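PDB 5TJJ: transcriptional regulator, IclR family from Alicyclobacillus acidocaldarius subsp. acidocaldarius, which probably binds DNA through a helix-turn-helix domain and regulates transcription, with a GAF-related C-terminal domain that in this family generally serves as the effector-binding part. Local coordinates for residues P210-N216 against V250-Y256; R148-Y153 against L184-R189; L94-A99 against G120-P125. All blocks are in the same frame, centred on the assembly; numbering follows the deposited sequence.

All three contacts lie in the GAF-like C-terminal domain, around its six-stranded antiparallel sheet. Along the chain, interaction 3 closes first, then interaction 2, then interaction 1. Interaction 3 sets helix 86-101 on strand 115-122, and interaction 1 joins the ends of strand 204-212 and helix 233-253; their centres are about 21 Å apart. Interaction 2 pairs helices 144-151 and 178-191, its centre about 17 Å from that of interaction 1 and 24 Å from that of interaction 3. Interactions 1 and 2 touch where P210 CG lies 3.6 Å from Y153 CE2. Helices are thus packed round one antiparallel sheet in the domain that in this family generally binds effectors.

Interaction 1 (P210-N216 against V250-Y256); sequences PVFNQQN and VSAWSGY
The end of a strand meets the end of a helix. Residues 210-212 are extended, N213 to N216 form a type I turn, and 250-253 are helical before S254 leaves helical phi/psi for a loop. The closest CA pairs are F212-S251 (4.9 Å) and Q214-Y256 (4.3 Å).

One hydrogen bond joins the segments: F212 N donates to S251 OG (2.9 Å, 151°); S251 is in the m rotamer, and its small hydroxyl also bonds to A247 O. Others shape each segment by itself. A Schellman motif ends the helix, with Y256 N bonded to S251 O (3.0 Å) and G255 N to A252 O (3.0 Å). Glycine suits the C-prime position because phi is +86° and a CB would crowd Q214 CB. In the turn, N213 OD1 accepts from Q215 N (2.9 Å), an Asx turn, and N216 N bonds to N213 O (2.9 Å); asparagine readily accepts the positive phi of 58° at N216.

Apolar contacts add to these. V211 (t) places CG1 3.7 Å from V250 CG1. F212 (m) lays CB over the Y256 (t) ring, 3.8 Å from its centroid, a CH-pi contact. S251 CA to F212 O (3.3 Å) is a CA-H...O contact.

This fastens the C-terminal end of helix 233-253 to the end region of strand 204-212, beside strand 218-227, where V211 pairs with L220. F212 meets Y153 edge-to-face; Q214 packs on R79 of the second subunit.

Interaction 2 (R148-Y153 against L184-R189); sequences RCFLAY and LLQEVR
Two helices meet through small and branched side chains beside the sheet of the C-terminal domain: 148-151 is helical, followed by A152 and Y153, while 184-189 is helical throughout. Their backbones come closest at A152 and L185, CA to CA 4.8 Å, an approach that the alanine methyl permits.

L184 (mt) opens the second segment, its CB 3.8 Å from R148 CD and its CD1 over one face of the guanidinium. R148 thus offers L184 both methylenes and a guanidinium face, while NH1 forms a salt bridge with E199 and NH2 bonds to V195 O. L185 (mt) follows, with CD2 3.7 Å from L151 CB and 4.0 Å from A152 CB. One turn later V188 (t) points toward the partner; its CG1 is 3.7 Å from A152 CB and 4.4 Å from C149 SG, a beta-branched side chain filling the space beside alanine and cysteine. R189 places CD 3.4 Å from A152 O and CG 4.1 Å from Y153 CE1. Around the pair, C149 and Y153 pack on P210 of strand 204-212, and W159 of helix 156-164 touches L185 and R189.

The contact is mainly apolar, so its cohesion comes largely from van der Waals fit and the exclusion of water.

Interaction 3 (L94-A99 against G120-P125); sequences LHQVAA and GSAEPP
Helix 94-99 runs at 35° to strand 120-122 (signed crossing angle -35°), their axes 7.9 Å apart at closest approach; beyond A122 the chain stays extended through E123, P124 and P125. H95 lies nearest A122 (CA to CA 5.3 Å) and A98 nearest P124 (4.6 Å). Small residues allow this closeness. A122 points its CB toward the helix, 4.1 Å from L94 CB and 3.4 Å from the centroid of the H95 ring, almost on the ring normal, a CH-pi contact. H95 is in the m rotamer; its ND1 is hydrogen-bonded to L91 O, which helps fix the ring orientation, and one ring face lies over the A122 methyl. A98 CB is 3.5 Å from A122 O, and A98 O is 3.5 Å from P124 CB. A99 CA is 3.8 Å from P125 CD, the stiff proline rings following the helix border. L94 also touches A105 and L107 on strand 104-110. This is the layering of a GAF-like domain, a helix layer on an antiparallel sheet.

Interaction 1 (P210-N216 against V250-Y256)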
ATOM      1  N   PRO A 210     -16.766  -0.645 -14.681  1.00 32.63           N
ATOM      2  CA  PRO A 210     -16.314  -1.468 -13.559  1.00 33.17           C
ATOM      3  C   PRO A 210     -14.892  -1.139 -13.102  1.00 34.88           C
ATOM      4  O   PRO A 210     -14.084  -0.697 -13.921  1.00 34.87           O
ATOM      5  CB  PRO A 210     -16.359  -2.878 -14.130  1.00 34.00           C
ATOM      6  CG  PRO A 210     -16.146  -2.701 -15.592  1.00 33.83           C
ATOM      7  CD  PRO A 210     -16.856  -1.423 -15.929  1.00 33.14           C
ATOM      8  N   VAL A 211     -14.611  -1.340 -11.802  1.00 35.40           N
ATOM      9  CA  VAL A 211     -13.226  -1.312 -11.275  1.00 35.45           C
ATOM     10  C   VAL A 211     -12.871  -2.733 -10.873  1.00 36.67           C
ATOM     11  O   VAL A 211     -13.598  -3.341 -10.091  1.00 37.50           O
ATOM     12  CB  VAL A 211     -13.093  -0.367 -10.049  1.00 34.71           C
ATOM     13  CG1 VAL A 211     -11.716  -0.411  -9.409  1.00 34.71           C
ATOM     14  CG2 VAL A 211     -13.422   1.042 -10.457  1.00 34.14           C
ATOM     15  N   PHE A 212     -11.761  -3.257 -11.396  1.00 36.90           N
ATOM     16  CA  PHE A 212     -11.330  -4.612 -11.062  1.00 39.17           C
ATOM     17  C   PHE A 212     -10.289  -4.592  -9.956  1.00 40.82           C
ATOM     18  O   PHE A 212      -9.544  -3.635  -9.829  1.00 41.68           O
ATOM     19  CB  PHE A 212     -10.752  -5.306 -12.287  1.00 39.75           C
ATOM     20  CG  PHE A 212     -11.669  -5.288 -13.472  1.00 40.26           C
ATOM     21  CD1 PHE A 212     -12.682  -6.248 -13.602  1.00 41.25           C
ATOM     22  CD2 PHE A 212     -11.516  -4.325 -14.476  1.00 38.88           C
ATOM     23  CE1 PHE A 212     -13.536  -6.226 -14.694  1.00 41.26           C
ATOM     24  CE2 PHE A 212     -12.370  -4.315 -15.580  1.00 39.05           C
ATOM     25  CZ  PHE A 212     -13.388  -5.257 -15.676  1.00 39.90           C
ATOM     26  N   ASN A 213     -10.226  -5.657  -9.172  1.00 43.31           N
ATOM     27  CA  ASN A 213      -9.232  -5.780  -8.097  1.00 45.91           C
ATOM     28  C   ASN A 213      -8.222  -6.878  -8.428  1.00 47.45           C
ATOM     29  O   ASN A 213      -8.157  -7.344  -9.579  1.00 45.87           O
ATOM     30  CB  ASN A 213      -9.934  -6.005  -6.749  1.00 48.57           C
ATOM     31  CG  ASN A 213     -10.578  -7.355  -6.637  1.00 50.93           C
ATOM     32  OD1 ASN A 213     -10.320  -8.273  -7.413  1.00 52.73           O
ATOM     33  ND2 ASN A 213     -11.443  -7.477  -5.675  1.00 53.97           N
ATOM     34  N   GLN A 214      -7.423  -7.282  -7.444  1.00 51.38           N
ATOM     35  CA  GLN A 214      -6.332  -8.219  -7.716  1.00 53.76           C
ATOM     36  C   GLN A 214      -6.782  -9.657  -8.052  1.00 53.88           C
ATOM     37  O   GLN A 214      -6.038 -10.373  -8.670  1.00 53.44           O
ATOM     38  CB  GLN A 214      -5.236  -8.162  -6.638  1.00 57.42           C
ATOM     39  CG  GLN A 214      -5.479  -8.911  -5.348  1.00 62.54           C
ATOM     40  CD  GLN A 214      -6.210  -8.071  -4.328  1.00 65.02           C
ATOM     41  OE1 GLN A 214      -7.195  -7.381  -4.653  1.00 61.97           O
ATOM     42  NE2 GLN A 214      -5.726  -8.113  -3.074  1.00 69.49           N
ATOM     43  N   GLN A 215      -7.998 -10.061  -7.694  1.00 55.72           N
ATOM     44  CA  GLN A 215      -8.554 -11.330  -8.192  1.00 57.86           C
ATOM     45  C   GLN A 215      -9.395 -11.143  -9.448  1.00 55.49           C
ATOM     46  O   GLN A 215     -10.164 -12.029  -9.805  1.00 57.54           O
ATOM     47  CB  GLN A 215      -9.390 -12.024  -7.122  1.00 62.17           C
ATOM     48  CG  GLN A 215      -8.651 -12.251  -5.806  1.00 67.83           C
ATOM     49  CD  GLN A 215      -8.953 -11.208  -4.733  1.00 69.81           C
ATOM     50  OE1 GLN A 215      -9.644 -10.211  -4.982  1.00 71.75           O
ATOM     51  NE2 GLN A 215      -8.432 -11.437  -3.524  1.00 73.04           N
ATOM     52  N   ASN A 216      -9.260  -9.994 -10.109  1.00 52.14           N
ATOM     53  CA  ASN A 216     -10.029  -9.644 -11.294  1.00 50.74           C
ATOM     54  C   ASN A 216     -11.534  -9.647 -11.098  1.00 49.55           C
ATOM     55  O   ASN A 216     -12.266  -9.864 -12.044  1.00 48.95           O
ATOM     56  CB  ASN A 216      -9.650 -10.559 -12.461  1.00 53.72           C
ATOM     57  CG  ASN A 216      -8.151 -10.683 -12.629  1.00 55.62           C
ATOM     58  OD1 ASN A 216      -7.517  -9.782 -13.144  1.00 55.93           O
ATOM     59  ND2 ASN A 216      -7.575 -11.789 -12.171  1.00 58.74           N
ATOM     60  N   VAL A 250      -7.937   3.436 -10.724  1.00 35.39           N
ATOM     61  CA  VAL A 250      -8.471   2.838  -9.504  1.00 34.91           C
ATOM     62  C   VAL A 250      -8.348   1.305  -9.497  1.00 33.85           C
ATOM     63  O   VAL A 250      -8.090   0.736  -8.445  1.00 33.74           O
ATOM     64  CB  VAL A 250      -9.941   3.252  -9.246  1.00 34.56           C
ATOM     65  CG1 VAL A 250     -10.450   2.730  -7.898  1.00 34.74           C
ATOM     66  CG2 VAL A 250     -10.080   4.772  -9.243  1.00 35.97           C
ATOM     67  N   SER A 251      -8.540   0.659 -10.656  1.00 32.72           N
ATOM     68  CA  SER A 251      -8.236  -0.774 -10.816  1.00 32.96           C
ATOM     69  C   SER A 251      -6.787  -1.058 -10.506  1.00 33.01           C
ATOM     70  O   SER A 251      -6.519  -1.909  -9.676  1.00 34.77           O
ATOM     71  CB  SER A 251      -8.595  -1.314 -12.209  1.00 33.01           C
ATOM     72  OG  SER A 251      -9.994  -1.169 -12.428  1.00 33.62           O
ATOM     73  N   ALA A 252      -5.859  -0.317 -11.090  1.00 32.94           N
ATOM     74  CA  ALA A 252      -4.439  -0.470 -10.681  1.00 35.37           C
ATOM     75  C   ALA A 252      -4.244  -0.275  -9.135  1.00 36.77           C
ATOM     76  O   ALA A 252      -3.506  -1.037  -8.498  1.00 38.02           O
ATOM     77  CB  ALA A 252      -3.510   0.442 -11.488  1.00 35.16           C
ATOM     78  N   TRP A 253      -4.937   0.697  -8.532  1.00 36.41           N
ATOM     79  CA  TRP A 253      -4.796   0.942  -7.071  1.00 37.92           C
ATOM     80  C   TRP A 253      -5.468  -0.133  -6.193  1.00 38.86           C
ATOM     81  O   TRP A 253      -5.133  -0.297  -5.020  1.00 40.52           O
ATOM     82  CB  TRP A 253      -5.316   2.323  -6.695  1.00 37.79           C
ATOM     83  CG  TRP A 253      -4.770   3.420  -7.565  1.00 37.94           C
ATOM     84  CD1 TRP A 253      -3.609   3.413  -8.288  1.00 38.33           C
ATOM     85  CD2 TRP A 253      -5.365   4.680  -7.788  1.00 38.05           C
ATOM     86  NE1 TRP A 253      -3.461   4.586  -8.953  1.00 38.49           N
ATOM     87  CE2 TRP A 253      -4.529   5.386  -8.663  1.00 38.89           C
ATOM     88  CE3 TRP A 253      -6.544   5.288  -7.336  1.00 38.59           C
ATOM     89  CZ2 TRP A 253      -4.820   6.690  -9.085  1.00 40.61           C
ATOM     90  CZ3 TRP A 253      -6.838   6.582  -7.762  1.00 39.17           C
ATOM     91  CH2 TRP A 253      -5.971   7.266  -8.629  1.00 40.04           C
ATOM     92  N   SER A 254      -6.397  -0.881  -6.779  1.00 38.58           N
ATOM     93  CA  SER A 254      -7.021  -2.000  -6.106  1.00 39.31           C
ATOM     94  C   SER A 254      -6.230  -3.267  -6.368  1.00 41.03           C
ATOM     95  O   SER A 254      -6.727  -4.333  -6.050  1.00 41.66           O
ATOM     96  CB  SER A 254      -8.451  -2.205  -6.606  1.00 37.78           C
ATOM     97  OG  SER A 254      -9.174  -1.003  -6.644  1.00 37.52           O
ATOM     98  N   GLY A 255      -5.030  -3.169  -6.960  1.00 42.22           N
ATOM     99  CA  GLY A 255      -4.189  -4.336  -7.232  1.00 43.03           C
ATOM    100  C   GLY A 255      -4.432  -5.093  -8.528  1.00 42.61           C
ATOM    101  O   GLY A 255      -3.812  -6.128  -8.750  1.00 44.09           O
ATOM    102  N   TYR A 256      -5.322  -4.621  -9.390  1.00 42.19           N
ATOM    103  CA  TYR A 256      -5.507  -5.250 -10.731  1.00 43.81           C
ATOM    104  C   TYR A 256      -4.257  -5.127 -11.574  1.00 45.94           C
ATOM    105  O   TYR A 256      -3.600  -4.119 -11.500  1.00 47.39           O
ATOM    106  CB  TYR A 256      -6.633  -4.563 -11.478  1.00 41.53           C
ATOM    107  CG  TYR A 256      -6.996  -5.127 -12.821  1.00 40.79           C
ATOM    108  CD1 TYR A 256      -7.447  -6.448 -12.956  1.00 41.67           C
ATOM    109  CD2 TYR A 256      -6.930  -4.337 -13.964  1.00 40.79           C
ATOM    110  CE1 TYR A 256      -7.801  -6.969 -14.199  1.00 41.56           C
ATOM    111  CE2 TYR A 256      -7.305  -4.847 -15.222  1.00 41.32           C
ATOM    112  CZ  TYR A 256      -7.745  -6.161 -15.330  1.00 41.72           C
ATOM    113  OH  TYR A 256      -8.109  -6.681 -16.552  1.00 42.23           O
TER

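Interaction 2 (R148-Y153 against L184-R189)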
ATOM      1  N   ARG A 148     -25.547  -3.671 -13.873  1.00 43.30           N
ATOM      2  CA  ARG A 148     -24.976  -4.431 -14.976  1.00 43.61           C
ATOM      3  C   ARG A 148     -23.436  -4.499 -15.001  1.00 43.03           C
ATOM      4  O   ARG A 148     -22.872  -5.472 -15.524  1.00 44.11           O
ATOM      5  CB  ARG A 148     -25.441  -3.828 -16.300  1.00 44.67           C
ATOM      6  CG  ARG A 148     -26.912  -4.023 -16.582  1.00 44.56           C
ATOM      7  CD  ARG A 148     -27.204  -3.891 -18.067  1.00 46.14           C
ATOM      8  NE  ARG A 148     -27.411  -2.505 -18.450  1.00 46.45           N
ATOM      9  CZ  ARG A 148     -28.498  -1.798 -18.179  1.00 46.59           C
ATOM     10  NH1 ARG A 148     -29.528  -2.335 -17.523  1.00 47.37           N
ATOM     11  NH2 ARG A 148     -28.554  -0.544 -18.584  1.00 48.04           N
ATOM     12  N   CYS A 149     -22.758  -3.468 -14.493  1.00 40.66           N
ATOM     13  CA  CYS A 149     -21.308  -3.534 -14.418  1.00 41.40           C
ATOM     14  C   CYS A 149     -20.799  -4.519 -13.392  1.00 41.71           C
ATOM     15  O   CYS A 149     -19.730  -5.055 -13.595  1.00 44.19           O
ATOM     16  CB  CYS A 149     -20.671  -2.185 -14.148  1.00 41.93           C
ATOM     17  SG  CYS A 149     -20.720  -1.088 -15.555  1.00 41.35           S
ATOM     18  N   PHE A 150     -21.532  -4.740 -12.297  1.00 41.10           N
ATOM     19  CA  PHE A 150     -21.163  -5.784 -11.318  1.00 40.68           C
ATOM     20  C   PHE A 150     -21.508  -7.153 -11.907  1.00 41.69           C
ATOM     21  O   PHE A 150     -20.632  -8.018 -12.025  1.00 45.26           O
ATOM     22  CB  PHE A 150     -21.876  -5.602  -9.974  1.00 39.86           C
ATOM     23  CG  PHE A 150     -21.447  -4.388  -9.176  1.00 38.94           C
ATOM     24  CD1 PHE A 150     -20.260  -4.376  -8.482  1.00 39.18           C
ATOM     25  CD2 PHE A 150     -22.284  -3.280  -9.056  1.00 39.96           C
ATOM     26  CE1 PHE A 150     -19.877  -3.276  -7.711  1.00 39.69           C
ATOM     27  CE2 PHE A 150     -21.913  -2.173  -8.282  1.00 40.47           C
ATOM     28  CZ  PHE A 150     -20.704  -2.169  -7.616  1.00 39.95           C
ATOM     29  N   LEU A 151     -22.759  -7.322 -12.324  1.00 41.47           N
ATOM     30  CA  LEU A 151     -23.265  -8.619 -12.773  1.00 42.00           C
ATOM     31  C   LEU A 151     -22.589  -9.212 -13.999  1.00 41.29           C
ATOM     32  O   LEU A 151     -22.320 -10.398 -14.037  1.00 40.50           O
ATOM     33  CB  LEU A 151     -24.747  -8.554 -13.071  1.00 43.80           C
ATOM     34  CG  LEU A 151     -25.722  -8.922 -11.969  1.00 45.67           C
ATOM     35  CD1 LEU A 151     -27.120  -8.936 -12.571  1.00 47.01           C
ATOM     36  CD2 LEU A 151     -25.406 -10.288 -11.392  1.00 47.73           C
ATOM     37  N   ALA A 152     -22.307  -8.387 -14.993  1.00 40.38           N
ATOM     38  CA  ALA A 152     -21.743  -8.870 -16.230  1.00 40.22           C
ATOM     39  C   ALA A 152     -20.435  -9.648 -16.026  1.00 40.78           C
ATOM     40  O   ALA A 152     -20.046 -10.494 -16.877  1.00 42.75           O
ATOM     41  CB  ALA A 152     -21.525  -7.703 -17.180  1.00 40.30           C
ATOM     42  N   TYR A 153     -19.747  -9.354 -14.925  1.00 40.46           N
ATOM     43  CA  TYR A 153     -18.468  -9.994 -14.620  1.00 41.61           C
ATOM     44  C   TYR A 153     -18.529 -11.113 -13.579  1.00 43.69           C
ATOM     45  O   TYR A 153     -17.498 -11.654 -13.221  1.00 48.34           O
ATOM     46  CB  TYR A 153     -17.439  -8.932 -14.255  1.00 40.92           C
ATOM     47  CG  TYR A 153     -17.166  -7.988 -15.394  1.00 39.69           C
ATOM     48  CD1 TYR A 153     -16.309  -8.343 -16.425  1.00 39.83           C
ATOM     49  CD2 TYR A 153     -17.804  -6.739 -15.468  1.00 39.09           C
ATOM     50  CE1 TYR A 153     -16.078  -7.480 -17.490  1.00 40.16           C
ATOM     51  CE2 TYR A 153     -17.600  -5.875 -16.549  1.00 38.19           C
ATOM     52  CZ  TYR A 153     -16.726  -6.251 -17.544  1.00 39.23           C
ATOM     53  OH  TYR A 153     -16.469  -5.412 -18.589  1.00 41.04           O
ATOM     54  N   LEU A 184     -27.822  -7.455 -22.841  1.00 49.20           N
ATOM     55  CA  LEU A 184     -27.204  -6.302 -22.188  1.00 47.33           C
ATOM     56  C   LEU A 184     -25.999  -6.660 -21.288  1.00 43.70           C
ATOM     57  O   LEU A 184     -25.006  -5.926 -21.278  1.00 40.95           O
ATOM     58  CB  LEU A 184     -28.245  -5.497 -21.395  1.00 47.84           C
ATOM     59  CG  LEU A 184     -29.234  -4.724 -22.269  1.00 50.38           C
ATOM     60  CD1 LEU A 184     -30.190  -3.937 -21.406  1.00 49.80           C
ATOM     61  CD2 LEU A 184     -28.499  -3.808 -23.236  1.00 51.16           C
ATOM     62  N   LEU A 185     -26.067  -7.776 -20.568  1.00 41.77           N
ATOM     63  CA  LEU A 185     -24.904  -8.203 -19.785  1.00 40.93           C
ATOM     64  C   LEU A 185     -23.757  -8.632 -20.701  1.00 42.66           C
ATOM     65  O   LEU A 185     -22.601  -8.249 -20.479  1.00 41.76           O
ATOM     66  CB  LEU A 185     -25.244  -9.309 -18.801  1.00 39.42           C
ATOM     67  CG  LEU A 185     -26.167  -8.925 -17.645  1.00 38.51           C
ATOM     68  CD1 LEU A 185     -26.717 -10.173 -16.962  1.00 37.84           C
ATOM     69  CD2 LEU A 185     -25.453  -8.031 -16.648  1.00 37.44           C
ATOM     70  N   GLN A 186     -24.073  -9.399 -21.738  1.00 45.20           N
ATOM     71  CA  GLN A 186     -23.050  -9.807 -22.697  1.00 47.82           C
ATOM     72  C   GLN A 186     -22.345  -8.595 -23.272  1.00 48.96           C
ATOM     73  O   GLN A 186     -21.105  -8.578 -23.289  1.00 49.24           O
ATOM     74  CB  GLN A 186     -23.607 -10.711 -23.811  1.00 49.91           C
ATOM     75  CG  GLN A 186     -23.533 -12.183 -23.459  1.00 51.20           C
ATOM     76  CD  GLN A 186     -24.582 -13.070 -24.139  1.00 54.86           C
ATOM     77  OE1 GLN A 186     -25.421 -12.616 -24.925  1.00 57.55           O
ATOM     78  NE2 GLN A 186     -24.543 -14.355 -23.811  1.00 55.19           N
ATOM     79  N   GLU A 187     -23.105  -7.581 -23.701  1.00 49.77           N
ATOM     80  CA  GLU A 187     -22.480  -6.438 -24.363  1.00 52.70           C
ATOM     81  C   GLU A 187     -21.673  -5.600 -23.376  1.00 50.41           C
ATOM     82  O   GLU A 187     -20.614  -5.091 -23.753  1.00 51.67           O
ATOM     83  CB  GLU A 187     -23.454  -5.601 -25.234  1.00 56.38           C
ATOM     84  CG  GLU A 187     -24.117  -4.403 -24.568  1.00 58.23           C
ATOM     85  CD  GLU A 187     -24.872  -3.481 -25.536  1.00 62.48           C
ATOM     86  OE1 GLU A 187     -24.669  -3.580 -26.763  1.00 66.16           O
ATOM     87  OE2 GLU A 187     -25.666  -2.619 -25.056  1.00 63.66           O
ATOM     88  N   VAL A 188     -22.128  -5.481 -22.124  1.00 46.70           N
ATOM     89  CA  VAL A 188     -21.322  -4.828 -21.097  1.00 42.79           C
ATOM     90  C   VAL A 188     -19.984  -5.558 -20.924  1.00 43.43           C
ATOM     91  O   VAL A 188     -18.956  -4.927 -20.801  1.00 42.05           O
ATOM     92  CB  VAL A 188     -22.052  -4.731 -19.741  1.00 41.11           C
ATOM     93  CG1 VAL A 188     -21.113  -4.285 -18.620  1.00 40.05           C
ATOM     94  CG2 VAL A 188     -23.209  -3.761 -19.798  1.00 40.63           C
ATOM     95  N   ARG A 189     -19.998  -6.875 -20.897  1.00 46.41           N
ATOM     96  CA  ARG A 189     -18.763  -7.637 -20.833  1.00 49.86           C
ATOM     97  C   ARG A 189     -17.896  -7.455 -22.115  1.00 51.83           C
ATOM     98  O   ARG A 189     -16.688  -7.313 -22.018  1.00 51.29           O
ATOM     99  CB  ARG A 189     -19.083  -9.110 -20.559  1.00 53.75           C
ATOM    100  CG  ARG A 189     -17.886  -9.973 -20.208  1.00 56.67           C
ATOM    101  CD  ARG A 189     -18.309 -11.343 -19.683  1.00 61.69           C
ATOM    102  NE  ARG A 189     -19.380 -11.982 -20.476  1.00 66.48           N
ATOM    103  CZ  ARG A 189     -19.246 -12.993 -21.351  1.00 72.01           C
ATOM    104  NH1 ARG A 189     -18.055 -13.556 -21.584  1.00 75.49           N
ATOM    105  NH2 ARG A 189     -20.323 -13.456 -22.000  1.00 73.88           N
TER

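Interaction 3 (L94-A99 against G120-P125)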
ATOM      1  N   LEU A  94     -13.030  10.909  -8.863  1.00 49.67           N
ATOM      2  CA  LEU A  94     -14.417  11.216  -9.204  1.00 53.19           C
ATOM      3  C   LEU A  94     -14.673  12.694  -9.406  1.00 53.68           C
ATOM      4  O   LEU A  94     -15.500  13.054 -10.232  1.00 55.46           O
ATOM      5  CB  LEU A  94     -15.399  10.727  -8.143  1.00 55.02           C
ATOM      6  CG  LEU A  94     -15.697   9.236  -8.025  1.00 56.69           C
ATOM      7  CD1 LEU A  94     -16.836   9.053  -7.033  1.00 59.69           C
ATOM      8  CD2 LEU A  94     -16.038   8.617  -9.372  1.00 58.87           C
ATOM      9  N   HIS A  95     -14.019  13.539  -8.616  1.00 39.50           N
ATOM     10  CA  HIS A  95     -14.109  14.987  -8.814  1.00 41.20           C
ATOM     11  C   HIS A  95     -13.525  15.415 -10.143  1.00 40.94           C
ATOM     12  O   HIS A  95     -14.059  16.331 -10.763  1.00 40.05           O
ATOM     13  CB  HIS A  95     -13.467  15.773  -7.681  1.00 43.94           C
ATOM     14  CG  HIS A  95     -14.274  15.780  -6.423  1.00 45.43           C
ATOM     15  ND1 HIS A  95     -14.228  14.753  -5.499  1.00 48.02           N
ATOM     16  CD2 HIS A  95     -15.141  16.690  -5.926  1.00 47.69           C
ATOM     17  CE1 HIS A  95     -15.028  15.031  -4.484  1.00 47.83           C
ATOM     18  NE2 HIS A  95     -15.593  16.201  -4.717  1.00 49.01           N
ATOM     19  N   GLN A  96     -12.471  14.747 -10.600  1.00 43.00           N
ATOM     20  CA  GLN A  96     -11.921  15.018 -11.950  1.00 45.02           C
ATOM     21  C   GLN A  96     -12.938  14.685 -13.050  1.00 43.44           C
ATOM     22  O   GLN A  96     -13.073  15.408 -14.037  1.00 45.50           O
ATOM     23  CB  GLN A  96     -10.675  14.191 -12.233  1.00 49.16           C
ATOM     24  CG  GLN A  96      -9.525  14.294 -11.235  1.00 53.73           C
ATOM     25  CD  GLN A  96      -8.692  15.535 -11.411  1.00 57.49           C
ATOM     26  OE1 GLN A  96      -9.198  16.602 -11.777  1.00 58.08           O
ATOM     27  NE2 GLN A  96      -7.397  15.409 -11.138  1.00 62.22           N
ATOM     28  N   VAL A  97     -13.620  13.561 -12.874  1.00 40.63           N
ATOM     29  CA  VAL A  97     -14.612  13.056 -13.810  1.00 40.60           C
ATOM     30  C   VAL A  97     -15.797  14.007 -13.886  1.00 39.62           C
ATOM     31  O   VAL A  97     -16.257  14.330 -14.976  1.00 40.69           O
ATOM     32  CB  VAL A  97     -15.112  11.646 -13.398  1.00 39.47           C
ATOM     33  CG1 VAL A  97     -16.307  11.225 -14.230  1.00 40.02           C
ATOM     34  CG2 VAL A  97     -14.004  10.620 -13.554  1.00 42.07           C
ATOM     35  N   ALA A  98     -16.283  14.417 -12.714  1.00 37.50           N
ATOM     36  CA  ALA A  98     -17.325  15.420 -12.604  1.00 38.22           C
ATOM     37  C   ALA A  98     -16.944  16.753 -13.285  1.00 40.63           C
ATOM     38  O   ALA A  98     -17.773  17.342 -13.989  1.00 42.08           O
ATOM     39  CB  ALA A  98     -17.673  15.646 -11.149  1.00 36.95           C
ATOM     40  N   ALA A  99     -15.693  17.179 -13.111  1.00 40.32           N
ATOM     41  CA  ALA A  99     -15.191  18.402 -13.724  1.00 42.87           C
ATOM     42  C   ALA A  99     -15.114  18.299 -15.235  1.00 45.48           C
ATOM     43  O   ALA A  99     -15.487  19.220 -15.910  1.00 46.89           O
ATOM     44  CB  ALA A  99     -13.829  18.785 -13.149  1.00 42.71           C
ATOM     45  N   GLY A 120     -19.796   7.279  -2.065  1.00 37.10           N
ATOM     46  CA  GLY A 120     -19.253   8.624  -2.235  1.00 37.59           C
ATOM     47  C   GLY A 120     -19.795   9.231  -3.512  1.00 35.29           C
ATOM     48  O   GLY A 120     -20.215   8.500  -4.387  1.00 34.75           O
ATOM     49  N   SER A 121     -19.828  10.559  -3.582  1.00 35.66           N
ATOM     50  CA  SER A 121     -20.200  11.279  -4.789  1.00 35.19           C
ATOM     51  C   SER A 121     -19.403  12.556  -4.915  1.00 34.68           C
ATOM     52  O   SER A 121     -18.789  13.003  -3.977  1.00 33.65           O
ATOM     53  CB  SER A 121     -21.693  11.637  -4.795  1.00 36.65           C
ATOM     54  OG  SER A 121     -21.947  12.619  -3.809  1.00 40.02           O
ATOM     55  N   ALA A 122     -19.437  13.116  -6.112  1.00 35.53           N
ATOM     56  CA  ALA A 122     -18.772  14.349  -6.456  1.00 37.33           C
ATOM     57  C   ALA A 122     -19.633  15.075  -7.480  1.00 39.50           C
ATOM     58  O   ALA A 122     -19.846  14.606  -8.598  1.00 40.02           O
ATOM     59  CB  ALA A 122     -17.413  14.063  -7.009  1.00 37.13           C
ATOM     60  N   GLU A 123     -20.184  16.202  -7.058  1.00 43.65           N
ATOM     61  CA  GLU A 123     -20.999  17.035  -7.903  1.00 46.32           C
ATOM     62  C   GLU A 123     -20.011  17.810  -8.771  1.00 46.08           C
ATOM     63  O   GLU A 123     -18.879  18.032  -8.344  1.00 46.92           O
ATOM     64  CB  GLU A 123     -21.857  17.970  -7.044  1.00 51.31           C
ATOM     65  CG  GLU A 123     -22.869  17.248  -6.127  1.00 54.41           C
ATOM     66  CD  GLU A 123     -23.487  18.119  -5.001  1.00 61.97           C
ATOM     67  OE1 GLU A 123     -23.013  19.254  -4.681  1.00 64.47           O
ATOM     68  OE2 GLU A 123     -24.489  17.655  -4.402  1.00 67.15           O
ATOM     69  N   PRO A 124     -20.405  18.174 -10.005  1.00 45.43           N
ATOM     70  CA  PRO A 124     -19.533  19.025 -10.827  1.00 45.54           C
ATOM     71  C   PRO A 124     -19.372  20.459 -10.251  1.00 44.76           C
ATOM     72  O   PRO A 124     -20.250  20.948  -9.538  1.00 42.56           O
ATOM     73  CB  PRO A 124     -20.227  19.036 -12.209  1.00 45.96           C
ATOM     74  CG  PRO A 124     -21.651  18.773 -11.921  1.00 47.56           C
ATOM     75  CD  PRO A 124     -21.690  17.901 -10.680  1.00 47.20           C
ATOM     76  N   PRO A 125     -18.236  21.108 -10.547  1.00 46.02           N
ATOM     77  CA  PRO A 125     -17.931  22.409  -9.933  1.00 47.51           C
ATOM     78  C   PRO A 125     -18.829  23.555 -10.431  1.00 47.53           C
ATOM     79  O   PRO A 125     -19.457  23.459 -11.486  1.00 46.59           O
ATOM     80  CB  PRO A 125     -16.461  22.655 -10.322  1.00 48.70           C
ATOM     81  CG  PRO A 125     -16.266  21.884 -11.593  1.00 48.77           C
ATOM     82  CD  PRO A 125     -17.153  20.651 -11.436  1.00 47.20           C
TER